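Local coordinates for transposon Tn7 transposition protein TnsA (Escherichia coli, PDB 1F1Z), which cuts the 5' DNA strands at the ends of transposon Tn7 and forms the transposase together with TnsB, at residues S74-I79 with F115-K120; R46-K51 with I259-N264; G239-N244 with A255-S260. One frame throughout, in Å; residues are numbered along the deposited sequence.

Contact 1 of 3, residues S74-I79 with F115-K120; sequences SSVLDI and FLVDCK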
# COMPACT_ATOMS: atom_id res chain seq x y z
N SER A 74 -12.47 6.98 -2.06
CA SER A 74 -13.71 6.34 -2.47
C SER A 74 -13.67 6.02 -3.95
O SER A 74 -14.16 4.97 -4.38
CB SER A 74 -14.90 7.28 -2.21
OG SER A 74 -14.59 8.27 -1.24
N SER A 75 -13.10 6.93 -4.73
CA SER A 75 -13.00 6.77 -6.17
C SER A 75 -12.03 5.69 -6.67
O SER A 75 -12.09 5.32 -7.84
CB SER A 75 -12.66 8.12 -6.80
OG SER A 75 -11.71 8.81 -6.00
N VAL A 76 -11.16 5.20 -5.81
CA VAL A 76 -10.20 4.19 -6.22
C VAL A 76 -10.88 2.83 -6.19
O VAL A 76 -11.55 2.52 -5.22
CB VAL A 76 -8.97 4.17 -5.30
CG1 VAL A 76 -8.06 3.00 -5.62
CG2 VAL A 76 -8.19 5.46 -5.45
N LEU A 77 -10.74 2.07 -7.28
CA LEU A 77 -11.35 0.73 -7.38
C LEU A 77 -10.34 -0.40 -7.25
O LEU A 77 -10.67 -1.45 -6.71
CB LEU A 77 -12.07 0.56 -8.71
CG LEU A 77 -13.28 1.47 -8.91
CD1 LEU A 77 -13.86 1.22 -10.28
CD2 LEU A 77 -14.33 1.22 -7.81
N ASP A 78 -9.15 -0.20 -7.80
CA ASP A 78 -8.11 -1.22 -7.73
C ASP A 78 -6.75 -0.57 -7.57
O ASP A 78 -6.54 0.57 -7.99
CB ASP A 78 -8.13 -2.13 -8.96
CG ASP A 78 -7.39 -3.45 -8.74
OD1 ASP A 78 -6.80 -3.68 -7.66
OD2 ASP A 78 -7.39 -4.29 -9.65
N ILE A 79 -5.86 -1.27 -6.87
CA ILE A 79 -4.52 -0.81 -6.62
C ILE A 79 -3.61 -1.99 -6.95
O ILE A 79 -3.63 -3.02 -6.27
CB ILE A 79 -4.33 -0.40 -5.14
CG1 ILE A 79 -5.29 0.73 -4.78
CG2 ILE A 79 -2.92 0.07 -4.90
CD1 ILE A 79 -5.37 1.00 -3.30
N PHE A 115 2.74 2.06 -8.26
CA PHE A 115 1.29 1.85 -8.20
C PHE A 115 0.58 2.14 -9.52
O PHE A 115 0.85 3.15 -10.17
CB PHE A 115 0.61 2.75 -7.16
CG PHE A 115 1.03 2.49 -5.75
CD1 PHE A 115 1.99 3.30 -5.13
CD2 PHE A 115 0.47 1.45 -5.02
CE1 PHE A 115 2.37 3.07 -3.82
CE2 PHE A 115 0.84 1.21 -3.71
CZ PHE A 115 1.80 2.03 -3.11
N LEU A 116 -0.30 1.23 -9.93
CA LEU A 116 -1.11 1.42 -11.12
C LEU A 116 -2.50 1.35 -10.49
O LEU A 116 -2.84 0.35 -9.86
CB LEU A 116 -0.90 0.30 -12.15
CG LEU A 116 -1.56 0.43 -13.53
CD1 LEU A 116 -2.99 -0.04 -13.48
CD2 LEU A 116 -1.50 1.86 -14.03
N VAL A 117 -3.25 2.44 -10.56
CA VAL A 117 -4.57 2.45 -9.95
C VAL A 117 -5.72 2.79 -10.89
O VAL A 117 -5.56 3.60 -11.81
CB VAL A 117 -4.60 3.33 -8.65
CG1 VAL A 117 -3.43 4.28 -8.62
CG2 VAL A 117 -5.90 4.10 -8.52
N ASP A 118 -6.84 2.09 -10.71
CA ASP A 118 -8.06 2.28 -11.50
C ASP A 118 -9.09 3.05 -10.68
O ASP A 118 -9.18 2.88 -9.46
CB ASP A 118 -8.64 0.92 -11.91
CG ASP A 118 -7.70 0.10 -12.78
OD1 ASP A 118 -7.83 0.17 -14.02
OD2 ASP A 118 -6.84 -0.62 -12.23
N CYS A 119 -9.89 3.88 -11.35
CA CYS A 119 -10.90 4.70 -10.69
C CYS A 119 -12.29 4.50 -11.26
O CYS A 119 -12.45 4.01 -12.38
CB CYS A 119 -10.53 6.17 -10.80
SG CYS A 119 -8.95 6.55 -10.10
N LYS A 120 -13.30 4.92 -10.49
CA LYS A 120 -14.69 4.80 -10.92
C LYS A 120 -15.31 6.09 -11.44
O LYS A 120 -16.26 6.04 -12.23
CB LYS A 120 -15.57 4.20 -9.83
CG LYS A 120 -15.69 5.04 -8.56
CD LYS A 120 -16.68 4.42 -7.57
CE LYS A 120 -16.77 5.23 -6.27
NZ LYS A 120 -17.20 6.63 -6.50
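L77 and D78 both turn their amides toward the carbonyl of D118, and this doubling on one acceptor sets the backbone pattern. The bond from L77 N to D118 O is short and nearly straight (2.8 Å, 175°), whereas that from D78 N to the same oxygen is weak. D118 N answers D78 O at 3.1 Å, and K120 N reaches S75 O at 2.9 Å. C119 CA and V117 CA add C-H...O contacts to the carbonyls of S75 and D78.

Apolar side chains gather on the face that carries V76, I79, V117 and C119. V76 CG1, set anti to the backbone N (chi1 173°), meets V117 CG2 at 3.8 Å, the two valines crossing at about a right angle. I79 CG2 rests obliquely by the F115 ring, 3.7 Å from CD2; branched and aromatic residues suit this buried side, which helix 61-72 covers through L70. At the exposed end, L77 lays CD1 across the aliphatic part of K120, 3.5 Å from its CB.

Charged groups occupy the other face. The carboxylates of D78 and D118 are like charges 4.5 Å apart between their OD2 atoms, a pairing probably eased because R80 forms a salt bridge with D118 and the amide of G26 binds D78 OD2.

Two residues facing one across antiparallel strands make a classic beta bulge, here between the edge strand 76-84 and strand 112-119 of the mixed sheet in the restriction endonuclease fold. Strand 112-119 also carries D114, an active-site residue and magnesium ligand that directly precedes F115.

Contact 2 of 3, residues R46-K51 with I259-N264; sequences RIYSHK and ISQVVN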
# COMPACT_ATOMS: atom_id res chain seq x y z
N ARG A 46 3.09 -5.51 4.48
CA ARG A 46 2.09 -6.37 3.87
C ARG A 46 0.81 -5.95 4.57
O ARG A 46 0.61 -6.26 5.74
CB ARG A 46 2.39 -7.85 4.13
CG ARG A 46 3.71 -8.33 3.54
CD ARG A 46 3.80 -9.84 3.55
NE ARG A 46 2.92 -10.44 2.54
CZ ARG A 46 2.03 -11.39 2.79
NH1 ARG A 46 1.88 -11.88 4.02
NH2 ARG A 46 1.30 -11.87 1.78
N ILE A 47 -0.00 -5.17 3.86
CA ILE A 47 -1.24 -4.63 4.42
C ILE A 47 -2.41 -5.16 3.61
O ILE A 47 -2.30 -5.35 2.41
CB ILE A 47 -1.22 -3.08 4.34
CG1 ILE A 47 0.10 -2.52 4.89
CG2 ILE A 47 -2.39 -2.50 5.08
CD1 ILE A 47 0.43 -2.93 6.33
N TYR A 48 -3.52 -5.43 4.28
CA TYR A 48 -4.71 -5.93 3.62
C TYR A 48 -5.49 -4.76 3.04
O TYR A 48 -5.42 -3.64 3.54
CB TYR A 48 -5.58 -6.70 4.63
CG TYR A 48 -6.93 -7.16 4.11
CD1 TYR A 48 -7.05 -8.34 3.38
CD2 TYR A 48 -8.09 -6.42 4.38
CE1 TYR A 48 -8.30 -8.77 2.92
CE2 TYR A 48 -9.32 -6.84 3.93
CZ TYR A 48 -9.42 -8.01 3.20
OH TYR A 48 -10.65 -8.42 2.73
N SER A 49 -6.25 -5.03 1.98
CA SER A 49 -7.06 -4.01 1.32
C SER A 49 -8.50 -4.47 1.23
O SER A 49 -8.78 -5.60 0.83
CB SER A 49 -6.51 -3.76 -0.09
OG SER A 49 -7.44 -3.10 -0.94
N HIS A 50 -9.42 -3.59 1.61
CA HIS A 50 -10.84 -3.90 1.53
C HIS A 50 -11.28 -3.92 0.08
O HIS A 50 -12.06 -4.77 -0.34
CB HIS A 50 -11.67 -2.87 2.28
CG HIS A 50 -11.51 -2.92 3.76
ND1 HIS A 50 -12.49 -2.50 4.63
CD2 HIS A 50 -10.48 -3.33 4.53
CE1 HIS A 50 -12.07 -2.64 5.87
NE2 HIS A 50 -10.85 -3.14 5.84
N LYS A 51 -10.76 -2.97 -0.69
CA LYS A 51 -11.11 -2.86 -2.10
C LYS A 51 -10.71 -4.10 -2.90
O LYS A 51 -11.53 -4.67 -3.61
CB LYS A 51 -10.43 -1.64 -2.70
CG LYS A 51 -10.79 -0.32 -2.05
CD LYS A 51 -9.92 0.79 -2.62
CE LYS A 51 -10.28 2.14 -2.04
NZ LYS A 51 -11.71 2.44 -2.26
N ILE A 259 -14.75 -1.88 9.45
CA ILE A 259 -14.20 -3.22 9.71
C ILE A 259 -14.57 -4.19 8.59
O ILE A 259 -15.63 -4.05 7.97
CB ILE A 259 -14.72 -3.79 11.05
CG1 ILE A 259 -14.77 -2.70 12.13
CG2 ILE A 259 -13.85 -4.96 11.52
CD1 ILE A 259 -13.44 -2.12 12.48
N SER A 260 -13.72 -5.19 8.36
CA SER A 260 -13.97 -6.18 7.31
C SER A 260 -14.43 -7.57 7.79
O SER A 260 -14.53 -7.83 9.00
CB SER A 260 -12.74 -6.30 6.40
OG SER A 260 -11.54 -6.37 7.14
N GLN A 261 -14.72 -8.44 6.82
CA GLN A 261 -15.19 -9.81 7.04
C GLN A 261 -14.07 -10.86 6.81
O GLN A 261 -14.35 -12.06 6.70
CB GLN A 261 -16.36 -10.10 6.09
CG GLN A 261 -15.97 -10.59 4.66
CD GLN A 261 -15.08 -9.63 3.86
OE1 GLN A 261 -14.07 -9.12 4.36
NE2 GLN A 261 -15.44 -9.41 2.60
N VAL A 262 -12.83 -10.40 6.72
CA VAL A 262 -11.68 -11.26 6.48
C VAL A 262 -11.53 -12.43 7.47
O VAL A 262 -11.62 -12.25 8.68
CB VAL A 262 -10.37 -10.42 6.43
CG1 VAL A 262 -10.22 -9.59 7.69
CG2 VAL A 262 -9.17 -11.32 6.23
N VAL A 263 -11.31 -13.62 6.92
CA VAL A 263 -11.10 -14.84 7.71
C VAL A 263 -9.74 -15.37 7.23
O VAL A 263 -9.28 -14.95 6.17
CB VAL A 263 -12.28 -15.88 7.51
CG1 VAL A 263 -12.86 -15.79 6.10
CG2 VAL A 263 -11.83 -17.30 7.83
N ASN A 264 -9.09 -16.24 8.00
CA ASN A 264 -7.77 -16.76 7.61
C ASN A 264 -7.57 -17.29 6.20
O ASN A 264 -6.49 -17.76 5.87
CB ASN A 264 -7.25 -17.79 8.62
CG ASN A 264 -6.67 -17.15 9.85
OD1 ASN A 264 -7.23 -17.27 10.94
ND2 ASN A 264 -5.56 -16.43 9.69
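Y48 and H50 meet S260 and V262 in a surface packing contact without direct hydrogen bonds, joining the end of strand 45-48, part of a beta hairpin with strand 55-58, to the irregular chain that follows strand 258-259. The backbones stay well apart, and side chains span the interval. V262 lies over one face of the tyrosine ring, its CB 4.1 Å from Y48 CZ; a compact branched residue suits a flat aromatic surface, and L195 of helix 195-204 and F240 also pack against this valine. CG of Y48 stands anti to the backbone N (chi1 174°), which carries the ring across to V262. S260 turns its CB to a face of the H50 imidazole in a CH-pi contact, 3.9 Å from the ring centroid and offset toward the rim. The polar ends find partners elsewhere: S260 OG hydrogen-bonds to F240 O, and H50 NE2 makes a weak bond to that same carbonyl. Were H50 replaced by an alanine, the S260 methylene would probably lose its aromatic cover and F240 O its weak second side-chain donor. Near the solvent side, the Q261 amide plane stands 86° from the Y48 ring, with OE1 3.9 Å from Y48 OH.

Contact 3 of 3, residues G239-N244 with A255-S260; sequences GFIKFN and ADLCIS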
# COMPACT_ATOMS: atom_id res chain seq x y z
N GLY A 239 -4.51 -3.50 8.22
CA GLY A 239 -5.48 -3.21 7.17
C GLY A 239 -6.86 -3.81 7.28
O GLY A 239 -7.71 -3.60 6.39
N PHE A 240 -7.12 -4.52 8.37
CA PHE A 240 -8.43 -5.14 8.57
C PHE A 240 -9.44 -4.07 9.00
O PHE A 240 -10.65 -4.22 8.79
CB PHE A 240 -8.30 -6.27 9.59
CG PHE A 240 -7.22 -7.27 9.25
CD1 PHE A 240 -6.12 -7.45 10.09
CD2 PHE A 240 -7.30 -8.01 8.07
CE1 PHE A 240 -5.12 -8.35 9.75
CE2 PHE A 240 -6.31 -8.91 7.73
CZ PHE A 240 -5.21 -9.08 8.57
N ILE A 241 -8.92 -2.98 9.56
CA ILE A 241 -9.72 -1.84 10.01
C ILE A 241 -9.18 -0.61 9.27
O ILE A 241 -7.96 -0.41 9.22
CB ILE A 241 -9.53 -1.60 11.55
CG1 ILE A 241 -10.09 -2.77 12.36
CG2 ILE A 241 -10.18 -0.28 11.96
CD1 ILE A 241 -9.93 -2.62 13.87
N LYS A 242 -10.06 0.18 8.65
CA LYS A 242 -9.68 1.40 7.93
C LYS A 242 -10.31 2.57 8.68
O LYS A 242 -11.42 2.45 9.19
CB LYS A 242 -10.25 1.41 6.50
CG LYS A 242 -9.52 0.55 5.49
CD LYS A 242 -10.37 0.28 4.26
CE LYS A 242 -10.72 1.53 3.46
NZ LYS A 242 -11.42 1.22 2.17
N PHE A 243 -9.62 3.70 8.75
CA PHE A 243 -10.15 4.87 9.43
C PHE A 243 -9.85 6.15 8.64
O PHE A 243 -9.22 6.11 7.58
CB PHE A 243 -9.57 4.98 10.84
CG PHE A 243 -8.14 5.44 10.89
CD1 PHE A 243 -7.85 6.75 11.27
CD2 PHE A 243 -7.10 4.57 10.61
CE1 PHE A 243 -6.54 7.18 11.39
CE2 PHE A 243 -5.78 4.99 10.73
CZ PHE A 243 -5.50 6.30 11.12
N ASN A 244 -10.28 7.29 9.16
CA ASN A 244 -10.04 8.56 8.50
C ASN A 244 -8.60 8.97 8.80
O ASN A 244 -8.33 9.63 9.80
CB ASN A 244 -11.02 9.61 9.00
CG ASN A 244 -10.89 10.91 8.25
OD1 ASN A 244 -9.88 11.17 7.59
ND2 ASN A 244 -11.92 11.75 8.34
N ALA A 255 -17.73 5.73 13.95
CA ALA A 255 -18.28 5.67 12.60
C ALA A 255 -17.21 5.92 11.53
O ALA A 255 -17.44 5.67 10.34
CB ALA A 255 -19.41 6.65 12.46
N ASP A 256 -16.06 6.44 11.96
CA ASP A 256 -14.97 6.71 11.04
C ASP A 256 -14.23 5.43 10.72
O ASP A 256 -13.53 5.37 9.72
CB ASP A 256 -14.02 7.74 11.62
CG ASP A 256 -14.64 9.11 11.70
OD1 ASP A 256 -15.62 9.36 10.97
OD2 ASP A 256 -14.14 9.92 12.49
N LEU A 257 -14.36 4.43 11.58
CA LEU A 257 -13.70 3.16 11.34
C LEU A 257 -14.59 2.25 10.49
O LEU A 257 -15.82 2.33 10.54
CB LEU A 257 -13.27 2.48 12.65
CG LEU A 257 -12.05 3.07 13.38
CD1 LEU A 257 -12.40 4.40 14.05
CD2 LEU A 257 -11.53 2.11 14.43
N CYS A 258 -13.96 1.41 9.70
CA CYS A 258 -14.64 0.48 8.81
C CYS A 258 -13.97 -0.89 9.02
O CYS A 258 -12.75 -1.02 8.86
CB CYS A 258 -14.46 0.97 7.38
SG CYS A 258 -15.19 -0.02 6.10
N ILE A 259 -14.75 -1.88 9.45
CA ILE A 259 -14.20 -3.22 9.71
C ILE A 259 -14.57 -4.19 8.59
O ILE A 259 -15.63 -4.05 7.97
CB ILE A 259 -14.72 -3.79 11.05
CG1 ILE A 259 -14.77 -2.70 12.13
CG2 ILE A 259 -13.85 -4.96 11.52
CD1 ILE A 259 -13.44 -2.12 12.48
N SER A 260 -13.72 -5.19 8.36
CA SER A 260 -13.97 -6.18 7.31
C SER A 260 -14.43 -7.57 7.79
O SER A 260 -14.53 -7.83 9.00
CB SER A 260 -12.74 -6.30 6.40
OG SER A 260 -11.54 -6.37 7.14
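F240 O receives two bonds from S260 just after G239 has ended helix 227-237 in a Schellman motif. The positive phi of G239 (96°) is one that a side chain would strain, so glycine suits the turn. From there the chain runs antiparallel to 255-260. The hydroxyl S260 OG approaches F240 O in the carbonyl plane, on a lone pair, at 2.9 Å, while S260 N adds a weak bond. The F240 ring packs on L195 and V262.

I241 faces I259 in a non-hydrogen-bonded pair, the two side chains side by side and pointing the same way. I241 CG1 is 3.4 Å from I259 CD1. With CG1 anti to the carbonyl carbon (chi1 -65°), I241 CG2 is left anti to the backbone N, where it meets L257 CD2, just before strand 258-259, at 3.7 Å. Helix 227-237 packs on I241 and helix 195-204 on I259, so bulky branched apolar side chains suit both places.

K242 and C258 form the hydrogen-bonded pair: K242 N binds C258 O at 3.0 Å and C258 N returns to K242 O at 2.8 Å, both in the carbonyl plane. The lysine's long chain departs from the pair, on the side away from the isoleucines, and forms a salt bridge with E71.

F243 brings its CB to L257 CG at 4.0 Å, and its CA makes a C-H...O contact to D256 O. Its ring meets F249 edge-to-face. N244 passes beside D256, but its OD1 serves the amide of Y246.

The whole is a short two-stranded antiparallel beta hairpin with a long connection, laid against the helices of the C-terminal part of TnsA.

Overall arrangement
Contact 1 belongs to the catalytic sheet and buries the most surface, while contact 2 is a sparse surface meeting and contact 3 a partly buried strand pair. Contacts 1 and 3 both rest on antiparallel backbone bonds with apolar side chains on one face and charged or polar ones on the other; contact 2 has side-chain packing alone. Contacts 2 and 3 share I259 and S260, with centres about 10 Å apart, and H50 NE2 reaches F240 O between them. Contact 2 also touches contact 1, where K51 NZ meets V76 O. The 46-51 segment thus lies between the endonuclease sheet and the C-terminal hairpin, whereas contacts 1 and 3 do not touch.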